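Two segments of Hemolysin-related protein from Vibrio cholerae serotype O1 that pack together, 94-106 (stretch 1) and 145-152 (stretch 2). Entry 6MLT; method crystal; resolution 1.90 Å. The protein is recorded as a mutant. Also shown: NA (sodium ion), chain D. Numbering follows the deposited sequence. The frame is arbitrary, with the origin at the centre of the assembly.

Stretch 1, residues 94-106: ADARYAPAAADLD
Stretch 2, residues 145-152: SVGDIALA

The two stretches run side by side in the same general direction, strands 101-103 and 150-152 meeting at 27° with axes 7.1 Å apart at closest approach. No direct hydrogen bond joins them; apolar contacts and water do, burying 477 Å². In register, Asp95 lies by Val146, Tyr98 by Asp148 and Ala101 by Ile149 (CA to CA 7.2, 5.8 and 6.0 Å).

Tyr98 (chi1 m, chi2 -90°) points toward stretch 2 and lays its ring on extended Gly147 (phi/psi -177/-160), whose CA sits 3.5 Å from the ring centroid, 4° off the normal, in a CH-pi contact. The Gly147 backbone lies over one face of the ring, its C 3.4 Å from Tyr98 CD1. Val146 (t) brings CG1 to 3.8 Å from Tyr98 CD2 and 3.4 Å from Asp95 CG. Asp95 (t) is held by Arg97 (m, t, m, chi4 -169°): NH2 to OD1 is a 2.8 Å salt bridge, and NE to OD2 is 3.0 Å, so the buried carboxylate is paired.

Farther along, Leu151 (m, t) extends CD1 to 3.7 Å from Ala101 CB and 3.9 Å from Ala103 CB, the small alanines leaving room for the longer chain. Ala101 CB also lies 4.0 Å from CG2 of Ile149 (m, t).

Between the backbones, water 1 donates to Ala99 O (2.9 Å) and Gly147 O (2.8 Å), bridging two carbonyls that cannot bond each other.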

# COMPACT_ATOMS: atom_id res chain seq x y z
N ALA A 94 8.85 16.52 -22.01
CA ALA A 94 7.93 16.40 -20.90
C ALA A 94 8.39 17.35 -19.80
O ALA A 94 9.55 17.78 -19.77
CB ALA A 94 7.86 14.97 -20.36
N ASP A 95 7.48 17.68 -18.88
CA ASP A 95 7.91 18.47 -17.74
C ASP A 95 8.98 17.70 -16.96
O ASP A 95 8.89 16.48 -16.79
CB ASP A 95 6.75 18.81 -16.83
CG ASP A 95 7.09 19.95 -15.88
OD1 ASP A 95 7.03 21.11 -16.31
OD2 ASP A 95 7.46 19.66 -14.72
N ALA A 96 10.01 18.42 -16.53
CA ALA A 96 11.15 17.79 -15.87
C ALA A 96 10.97 17.66 -14.36
O ALA A 96 11.83 17.06 -13.71
CB ALA A 96 12.43 18.59 -16.17
N ARG A 97 9.88 18.19 -13.80
CA ARG A 97 9.67 18.17 -12.36
C ARG A 97 8.81 17.01 -11.88
O ARG A 97 8.84 16.70 -10.69
CB ARG A 97 9.02 19.49 -11.90
CG ARG A 97 9.85 20.73 -12.20
CD ARG A 97 9.03 22.00 -12.09
NE ARG A 97 8.11 22.13 -13.22
CZ ARG A 97 7.42 23.23 -13.49
NH1 ARG A 97 7.54 24.31 -12.72
NH2 ARG A 97 6.62 23.26 -14.55
N TYR A 98 8.06 16.38 -12.78
CA TYR A 98 7.16 15.30 -12.42
C TYR A 98 7.52 14.05 -13.20
O TYR A 98 7.76 14.11 -14.41
CB TYR A 98 5.70 15.67 -12.69
CG TYR A 98 5.18 16.83 -11.86
CD1 TYR A 98 4.58 16.60 -10.62
CD2 TYR A 98 5.27 18.14 -12.31
CE1 TYR A 98 4.09 17.65 -9.86
CE2 TYR A 98 4.79 19.20 -11.56
CZ TYR A 98 4.20 18.94 -10.33
OH TYR A 98 3.72 19.97 -9.56
N ALA A 99 7.57 12.92 -12.51
CA ALA A 99 7.82 11.67 -13.19
C ALA A 99 6.64 11.36 -14.12
O ALA A 99 5.49 11.59 -13.75
CB ALA A 99 8.00 10.53 -12.20
N PRO A 100 6.90 10.84 -15.31
CA PRO A 100 5.80 10.30 -16.13
C PRO A 100 5.25 9.03 -15.50
O PRO A 100 5.69 8.62 -14.43
CB PRO A 100 6.46 10.04 -17.49
CG PRO A 100 7.90 9.94 -17.23
CD PRO A 100 8.20 10.75 -16.00
N ALA A 101 4.26 8.42 -16.15
CA ALA A 101 3.66 7.17 -15.70
C ALA A 101 3.63 6.21 -16.87
O ALA A 101 3.49 6.62 -18.03
CB ALA A 101 2.25 7.38 -15.16
N ALA A 102 3.73 4.91 -16.58
CA ALA A 102 3.82 3.93 -17.64
C ALA A 102 3.03 2.68 -17.30
O ALA A 102 2.92 2.29 -16.13
CB ALA A 102 5.28 3.55 -17.92
N ALA A 103 2.49 2.05 -18.33
CA ALA A 103 1.77 0.79 -18.20
C ALA A 103 1.40 0.33 -19.60
O ALA A 103 1.43 1.10 -20.56
CB ALA A 103 0.50 0.94 -17.35
N ASP A 104 1.04 -0.95 -19.70
CA ASP A 104 0.47 -1.50 -20.93
C ASP A 104 -1.00 -1.12 -20.95
O ASP A 104 -1.84 -1.79 -20.34
CB ASP A 104 0.67 -3.01 -21.00
CG ASP A 104 0.14 -3.62 -22.29
OD1 ASP A 104 -0.43 -2.89 -23.13
OD2 ASP A 104 0.30 -4.85 -22.45
N LEU A 105 -1.32 -0.03 -21.64
CA LEU A 105 -2.65 0.56 -21.55
C LEU A 105 -3.65 -0.10 -22.48
O LEU A 105 -4.84 -0.14 -22.17
CB LEU A 105 -2.57 2.06 -21.85
CG LEU A 105 -1.74 2.89 -20.87
CD1 LEU A 105 -1.60 4.33 -21.36
CD2 LEU A 105 -2.36 2.86 -19.49
N ASP A 106 -3.20 -0.63 -23.62
CA ASP A 106 -4.09 -1.23 -24.60
C ASP A 106 -4.01 -2.74 -24.64
O ASP A 106 -4.71 -3.37 -25.44
CB ASP A 106 -3.82 -0.65 -25.99
CG ASP A 106 -2.41 -0.94 -26.50
OD1 ASP A 106 -1.59 -1.51 -25.75
OD2 ASP A 106 -2.13 -0.59 -27.66
N SER A 145 -1.81 22.51 -16.26
CA SER A 145 -2.05 21.18 -16.82
C SER A 145 -0.92 20.20 -16.53
O SER A 145 -0.90 19.11 -17.10
CB SER A 145 -2.26 21.29 -18.34
OG SER A 145 -1.04 21.59 -19.01
N VAL A 146 0.01 20.57 -15.66
CA VAL A 146 1.22 19.80 -15.41
C VAL A 146 1.21 19.34 -13.96
O VAL A 146 1.09 20.16 -13.04
CB VAL A 146 2.48 20.63 -15.71
CG1 VAL A 146 3.74 19.89 -15.29
CG2 VAL A 146 2.54 20.97 -17.19
N GLY A 147 1.37 18.04 -13.76
CA GLY A 147 1.52 17.50 -12.43
C GLY A 147 1.75 16.01 -12.48
O GLY A 147 2.15 15.46 -13.51
N ASP A 148 1.50 15.35 -11.36
CA ASP A 148 1.62 13.90 -11.32
C ASP A 148 0.56 13.26 -12.20
O ASP A 148 -0.52 13.82 -12.44
CB ASP A 148 1.50 13.39 -9.89
CG ASP A 148 1.84 11.91 -9.76
OD1 ASP A 148 2.55 11.37 -10.64
OD2 ASP A 148 1.40 11.27 -8.77
N ILE A 149 0.88 12.08 -12.71
CA ILE A 149 -0.05 11.26 -13.47
C ILE A 149 -0.10 9.89 -12.82
O ILE A 149 0.95 9.29 -12.55
CB ILE A 149 0.37 11.14 -14.95
CG1 ILE A 149 0.32 12.53 -15.61
CG2 ILE A 149 -0.52 10.16 -15.67
CD1 ILE A 149 0.84 12.56 -17.02
N ALA A 150 -1.31 9.41 -12.55
CA ALA A 150 -1.53 8.06 -12.04
C ALA A 150 -2.44 7.32 -13.01
O ALA A 150 -3.27 7.93 -13.70
CB ALA A 150 -2.13 8.08 -10.64
N LEU A 151 -2.27 6.00 -13.07
CA LEU A 151 -2.98 5.15 -14.02
C LEU A 151 -3.76 4.08 -13.27
O LEU A 151 -3.18 3.32 -12.49
CB LEU A 151 -1.99 4.49 -14.98
CG LEU A 151 -1.02 5.45 -15.67
CD1 LEU A 151 0.03 4.67 -16.43
CD2 LEU A 151 -1.77 6.39 -16.59
N ALA A 152 -5.07 4.01 -13.52
CA ALA A 152 -5.90 3.02 -12.85
C ALA A 152 -7.19 2.83 -13.64
O ALA A 152 -7.65 3.73 -14.34
CB ALA A 152 -6.23 3.43 -11.41
NA NA D . 0.55 -1.51 -24.83
O HOH W 1 3.39 13.31 -14.89
O HOH W 2 4.85 12.43 -11.29
O HOH W 3 3.94 9.20 -12.14